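Local coordinates for nitronate monooxygenase family protein (PDB 4QIT) that uses flavin mononucleotide and molecular oxygen to carry out the oxidative denitrification of alkyl nitronates, the toxin propionate 3-nitronate being its best substrate, at residues I21-M26 with P32-A37; F248-E253 with A259-L264. The protein carries 1 engineered substitution. One frame throughout, in Å; residues are numbered along the deposited sequence.

Interaction 1 of 2, residues I21-M26 with P32-A37. With FMN (flavin mononucleotide), chain C.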
# COMPACT_ATOMS: atom_id res chain seq x y z
N ILE A 21 -12.36 1.00 -18.73
CA ILE A 21 -12.64 1.57 -17.41
C ILE A 21 -13.87 0.89 -16.86
O ILE A 21 -14.95 0.96 -17.47
CB ILE A 21 -12.88 3.09 -17.50
CG1 ILE A 21 -11.66 3.80 -18.11
CG2 ILE A 21 -13.18 3.66 -16.11
CD1 ILE A 21 -11.92 5.25 -18.46
N ILE A 22 -13.72 0.22 -15.73
CA ILE A 22 -14.83 -0.43 -15.05
C ILE A 22 -15.19 0.43 -13.85
O ILE A 22 -14.33 0.75 -13.03
CB ILE A 22 -14.43 -1.83 -14.53
CG1 ILE A 22 -13.88 -2.70 -15.67
CG2 ILE A 22 -15.62 -2.50 -13.84
CD1 ILE A 22 -13.46 -4.09 -15.21
N GLN A 23 -16.46 0.82 -13.73
CA GLN A 23 -16.94 1.44 -12.50
C GLN A 23 -17.21 0.30 -11.53
O GLN A 23 -17.98 -0.60 -11.83
CB GLN A 23 -18.20 2.29 -12.75
CG GLN A 23 -19.12 2.45 -11.53
CD GLN A 23 -20.32 1.52 -11.58
OE1 GLN A 23 -20.98 1.40 -12.62
NE2 GLN A 23 -20.59 0.83 -10.47
N ALA A 24 -16.53 0.33 -10.38
CA ALA A 24 -16.54 -0.83 -9.48
C ALA A 24 -17.92 -1.15 -8.94
O ALA A 24 -18.69 -0.25 -8.58
CB ALA A 24 -15.56 -0.61 -8.32
N PRO A 25 -18.26 -2.44 -8.87
CA PRO A 25 -19.47 -2.80 -8.14
C PRO A 25 -19.23 -2.45 -6.69
O PRO A 25 -18.14 -2.67 -6.16
CB PRO A 25 -19.56 -4.32 -8.30
CG PRO A 25 -18.18 -4.76 -8.64
CD PRO A 25 -17.51 -3.62 -9.35
N MET A 26 -20.24 -1.86 -6.08
CA MET A 26 -20.12 -1.33 -4.74
C MET A 26 -21.42 -1.56 -4.03
O MET A 26 -22.36 -0.78 -4.17
CB MET A 26 -19.79 0.17 -4.79
CG MET A 26 -18.40 0.48 -5.35
SD MET A 26 -18.05 2.24 -5.34
CE MET A 26 -18.97 2.78 -6.79
N PRO A 32 -28.43 0.48 -10.65
CA PRO A 32 -28.63 0.35 -12.09
C PRO A 32 -28.41 1.67 -12.85
O PRO A 32 -27.85 1.63 -13.95
CB PRO A 32 -30.08 -0.12 -12.21
CG PRO A 32 -30.28 -0.93 -10.96
CD PRO A 32 -29.54 -0.14 -9.89
N ALA A 33 -28.83 2.80 -12.29
CA ALA A 33 -28.61 4.09 -12.94
C ALA A 33 -27.12 4.40 -13.12
O ALA A 33 -26.71 4.86 -14.18
CB ALA A 33 -29.30 5.21 -12.17
N LEU A 34 -26.32 4.14 -12.09
CA LEU A 34 -24.88 4.40 -12.17
C LEU A 34 -24.23 3.49 -13.22
O LEU A 34 -23.47 3.96 -14.07
CB LEU A 34 -24.21 4.21 -10.80
CG LEU A 34 -22.68 4.34 -10.84
CD1 LEU A 34 -22.27 5.73 -11.28
CD2 LEU A 34 -22.09 4.02 -9.48
N ALA A 35 -24.54 2.20 -13.15
CA ALA A 35 -24.00 1.21 -14.07
C ALA A 35 -24.35 1.57 -15.52
O ALA A 35 -23.49 1.53 -16.41
CB ALA A 35 -24.51 -0.20 -13.72
N ALA A 36 -25.61 1.92 -15.75
CA ALA A 36 -26.06 2.19 -17.11
C ALA A 36 -25.40 3.45 -17.67
O ALA A 36 -25.07 3.50 -18.85
CB ALA A 36 -27.56 2.31 -17.17
N ALA A 37 -25.22 4.45 -16.81
CA ALA A 37 -24.57 5.69 -17.23
C ALA A 37 -23.14 5.44 -17.70
O ALA A 37 -22.71 5.93 -18.75
CB ALA A 37 -24.62 6.72 -16.11
N1 FMN C . -15.87 -4.87 -4.48
C2 FMN C . -16.69 -5.98 -4.65
O2 FMN C . -16.23 -6.99 -5.17
N3 FMN C . -18.01 -5.96 -4.27
C4 FMN C . -18.52 -4.83 -3.68
O4 FMN C . -19.69 -4.77 -3.31
C4A FMN C . -17.70 -3.72 -3.49
N5 FMN C . -18.23 -2.61 -2.90
C5A FMN C . -17.47 -1.48 -2.72
C6 FMN C . -18.06 -0.38 -2.12
C7 FMN C . -17.33 0.78 -1.93
C7M FMN C . -18.05 1.95 -1.30
C8 FMN C . -15.99 0.83 -2.31
C8M FMN C . -15.19 2.08 -2.09
C9 FMN C . -15.40 -0.29 -2.90
C9A FMN C . -16.14 -1.46 -3.12
N10 FMN C . -15.58 -2.59 -3.71
C10 FMN C . -16.37 -3.73 -3.89
C1' FMN C . -14.13 -2.60 -4.12
C2' FMN C . -13.92 -2.22 -5.58
O2' FMN C . -14.28 -3.29 -6.40
C3' FMN C . -12.45 -1.90 -5.85
O3' FMN C . -11.59 -2.87 -5.30
C4' FMN C . -12.14 -0.57 -5.19
O4' FMN C . -13.27 0.28 -5.29
C5' FMN C . -10.98 0.07 -5.92
O5' FMN C . -10.51 1.05 -5.04
P FMN C . -10.81 2.59 -5.27
O1P FMN C . -11.12 2.83 -6.73
O2P FMN C . -9.61 3.34 -4.79
O3P FMN C . -12.02 2.88 -4.44

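Interaction 2 of 2, residues F248-E253 with A259-L264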
# COMPACT_ATOMS: atom_id res chain seq x y z
N PHE A 248 -16.43 7.12 -8.31
CA PHE A 248 -17.84 7.17 -8.73
C PHE A 248 -18.83 7.35 -7.59
O PHE A 248 -20.02 7.49 -7.82
CB PHE A 248 -18.22 5.94 -9.58
CG PHE A 248 -17.59 5.94 -10.95
CD1 PHE A 248 -18.20 6.60 -12.01
CD2 PHE A 248 -16.37 5.32 -11.17
CE1 PHE A 248 -17.64 6.62 -13.27
CE2 PHE A 248 -15.79 5.33 -12.43
CZ PHE A 248 -16.42 5.99 -13.48
N VAL A 249 -18.34 7.36 -6.35
CA VAL A 249 -19.22 7.45 -5.19
C VAL A 249 -20.06 8.74 -5.17
O VAL A 249 -21.26 8.71 -4.87
CB VAL A 249 -18.44 7.28 -3.87
CG1 VAL A 249 -19.34 7.58 -2.68
CG2 VAL A 249 -17.89 5.85 -3.77
N LEU A 250 -19.42 9.85 -5.50
CA LEU A 250 -20.09 11.15 -5.51
C LEU A 250 -20.99 11.41 -6.72
O LEU A 250 -21.67 12.44 -6.78
CB LEU A 250 -19.07 12.28 -5.38
CG LEU A 250 -18.27 12.30 -4.08
CD1 LEU A 250 -17.28 13.45 -4.14
CD2 LEU A 250 -19.17 12.45 -2.87
N CYS A 251 -21.00 10.49 -7.68
CA CYS A 251 -21.89 10.64 -8.83
C CYS A 251 -23.32 10.68 -8.33
O CYS A 251 -23.68 9.96 -7.39
CB CYS A 251 -21.73 9.48 -9.82
SG CYS A 251 -20.13 9.41 -10.62
N PRO A 252 -24.16 11.53 -8.93
CA PRO A 252 -25.55 11.67 -8.51
C PRO A 252 -26.34 10.37 -8.71
O PRO A 252 -27.35 10.16 -8.02
CB PRO A 252 -26.09 12.78 -9.42
CG PRO A 252 -25.17 12.79 -10.59
CD PRO A 252 -23.82 12.47 -10.01
N GLU A 253 -25.87 9.52 -9.61
CA GLU A 253 -26.52 8.24 -9.89
C GLU A 253 -26.27 7.19 -8.81
O GLU A 253 -26.97 6.19 -8.76
CB GLU A 253 -26.06 7.69 -11.24
CG GLU A 253 -26.41 8.56 -12.45
CD GLU A 253 -25.42 9.69 -12.71
OE1 GLU A 253 -24.40 9.78 -11.99
OE2 GLU A 253 -25.66 10.49 -13.64
N ALA A 259 -24.93 12.09 4.02
CA ALA A 259 -23.84 12.12 4.98
C ALA A 259 -22.56 11.54 4.37
O ALA A 259 -21.46 12.05 4.62
CB ALA A 259 -24.23 11.38 6.25
N TYR A 260 -22.70 10.48 3.59
CA TYR A 260 -21.56 9.86 2.91
C TYR A 260 -20.92 10.84 1.94
O TYR A 260 -19.70 11.02 1.91
CB TYR A 260 -22.07 8.61 2.20
CG TYR A 260 -21.07 7.60 1.66
CD1 TYR A 260 -19.69 7.83 1.68
CD2 TYR A 260 -21.52 6.41 1.13
CE1 TYR A 260 -18.81 6.88 1.16
CE2 TYR A 260 -20.66 5.46 0.62
CZ TYR A 260 -19.31 5.70 0.63
OH TYR A 260 -18.47 4.73 0.10
N ARG A 261 -21.75 11.51 1.13
CA ARG A 261 -21.24 12.50 0.19
C ARG A 261 -20.53 13.65 0.89
O ARG A 261 -19.42 14.04 0.50
CB ARG A 261 -22.38 13.03 -0.70
CG ARG A 261 -23.03 11.95 -1.53
CD ARG A 261 -24.33 12.43 -2.15
NE ARG A 261 -25.07 11.32 -2.73
CZ ARG A 261 -24.86 10.84 -3.95
NH1 ARG A 261 -23.96 11.40 -4.75
NH2 ARG A 261 -25.57 9.80 -4.38
N GLU A 262 -21.15 14.18 1.94
CA GLU A 262 -20.53 15.24 2.75
C GLU A 262 -19.19 14.79 3.35
O GLU A 262 -18.21 15.54 3.32
CB GLU A 262 -21.48 15.68 3.87
CG GLU A 262 -20.85 16.54 4.94
CD GLU A 262 -21.83 16.91 6.04
OE1 GLU A 262 -22.42 15.99 6.65
OE2 GLU A 262 -22.00 18.12 6.29
N ALA A 263 -19.16 13.58 3.89
CA ALA A 263 -17.95 13.00 4.47
C ALA A 263 -16.83 12.92 3.44
O ALA A 263 -15.69 13.31 3.72
CB ALA A 263 -18.25 11.61 5.00
N LEU A 264 -17.15 12.42 2.25
CA LEU A 264 -16.14 12.20 1.22
C LEU A 264 -15.68 13.52 0.59
O LEU A 264 -14.53 13.63 0.15
CB LEU A 264 -16.67 11.21 0.17
CG LEU A 264 -15.75 10.83 -0.99
CD1 LEU A 264 -14.41 10.28 -0.46
CD2 LEU A 264 -16.46 9.80 -1.85
O HOH W 1 -22.32 13.78 -4.50

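Interaction 1 of 2, residues I21-M26 with P32-A37
Q23, the last residue of strand 21-23, faces the start of helix 32-41 at A35, their CA atoms 7.2 Å apart, in the first beta-alpha unit of the TIM barrel. The Q23 chain sets out with CG anti to the backbone N (chi1 154°) and bends at chi2, turning one face of its amide to L34. The L34 side chain, through CG and CD2, covers that face, with L34 CD2 3.7 Å from Q23 CD, while the oxygen end meets the helix backbone, Q23 OE1 lying 3.4 Å from A35 CA. The amide nitrogen turns back on its own segment: Q23 NE2 donates to A24 O at 2.9 Å in a bent bond (134°), approaching from above the carbonyl plane. This ties the buried amide to the turn that leaves the strand for the flavin. M26 lies between L34 and the flavin: M26 CE is 4.3 Å from L34 CD2, an apolar contact, and the rest of its chain lies against one face of the flavin. A24, P25 and M26 all line the FMN pocket. Over the dimethylbenzene part of the ring system, M26 CG sits 3.4 Å from FMN C5A and M26 SD 3.8 Å from FMN C7.

Interaction 2 of 2, residues F248-E253 with A259-L264
V249, L250 and L264 make the apolar contacts between segment 248-253 and helix 258-265. With V249 CG1 anti to the backbone N (chi1 172°), this methyl reaches L264 CD2 at 3.7 Å. L250 packs from beside V249, its CG 3.8 Å from L264 CD2, and its CD2 methyl lies against the R261 backbone. The same V249 methyl makes a CH-pi contact with Y260: V249 CG1 stands 4.0 Å from the Y260 ring centroid, above one face, nearer its edge than its middle. The Y260 hydroxyl bonds to W331 O, which fixes the polar end of the ring. The polar contacts belong to R261, whose chain reaches straight out along its aliphatic part and brings its guanidinium edge to the carbonyls of L250 and C251, the C251 oxygen lying close to the guanidinium plane. R261 NH1 donates to C251 O at 3.0 Å, nearly straight (168°), with the donor well above that carbonyl plane. A water accepts from R261 NH1 at 2.9 Å and lies close to L250 O, to which it probably donates, while R261 NE bonds to A256 O. The arrangement belongs to the C-terminal rim of a TIM barrel, where the segment after the eighth strand holds a helix whose Y260 lines the FMN pocket.

In the fold
From the N terminus, interaction 1 closes the turn 27-31 between the first barrel strand and helix 32-41; much later, after strand 241-244, interaction 2 closes the short connection 254-257, the last part of the link from helix 246-249 to helix 258-265. The two loops follow in series, neither nested nor crossing. Strands 21-23 and 241-244, which lead into the two contacts, are neighbours in the parallel sheet, which brings the contacts side by side: Q23 CG packs on F248 CG, M26 SD on V249 CG2, and L34 CA on E253 CB. E253 O also accepts from T31 OG1, and helix 344-355 touches both through A344. Together they join the segments that follow the first and eighth barrel strands beside the FMN pocket.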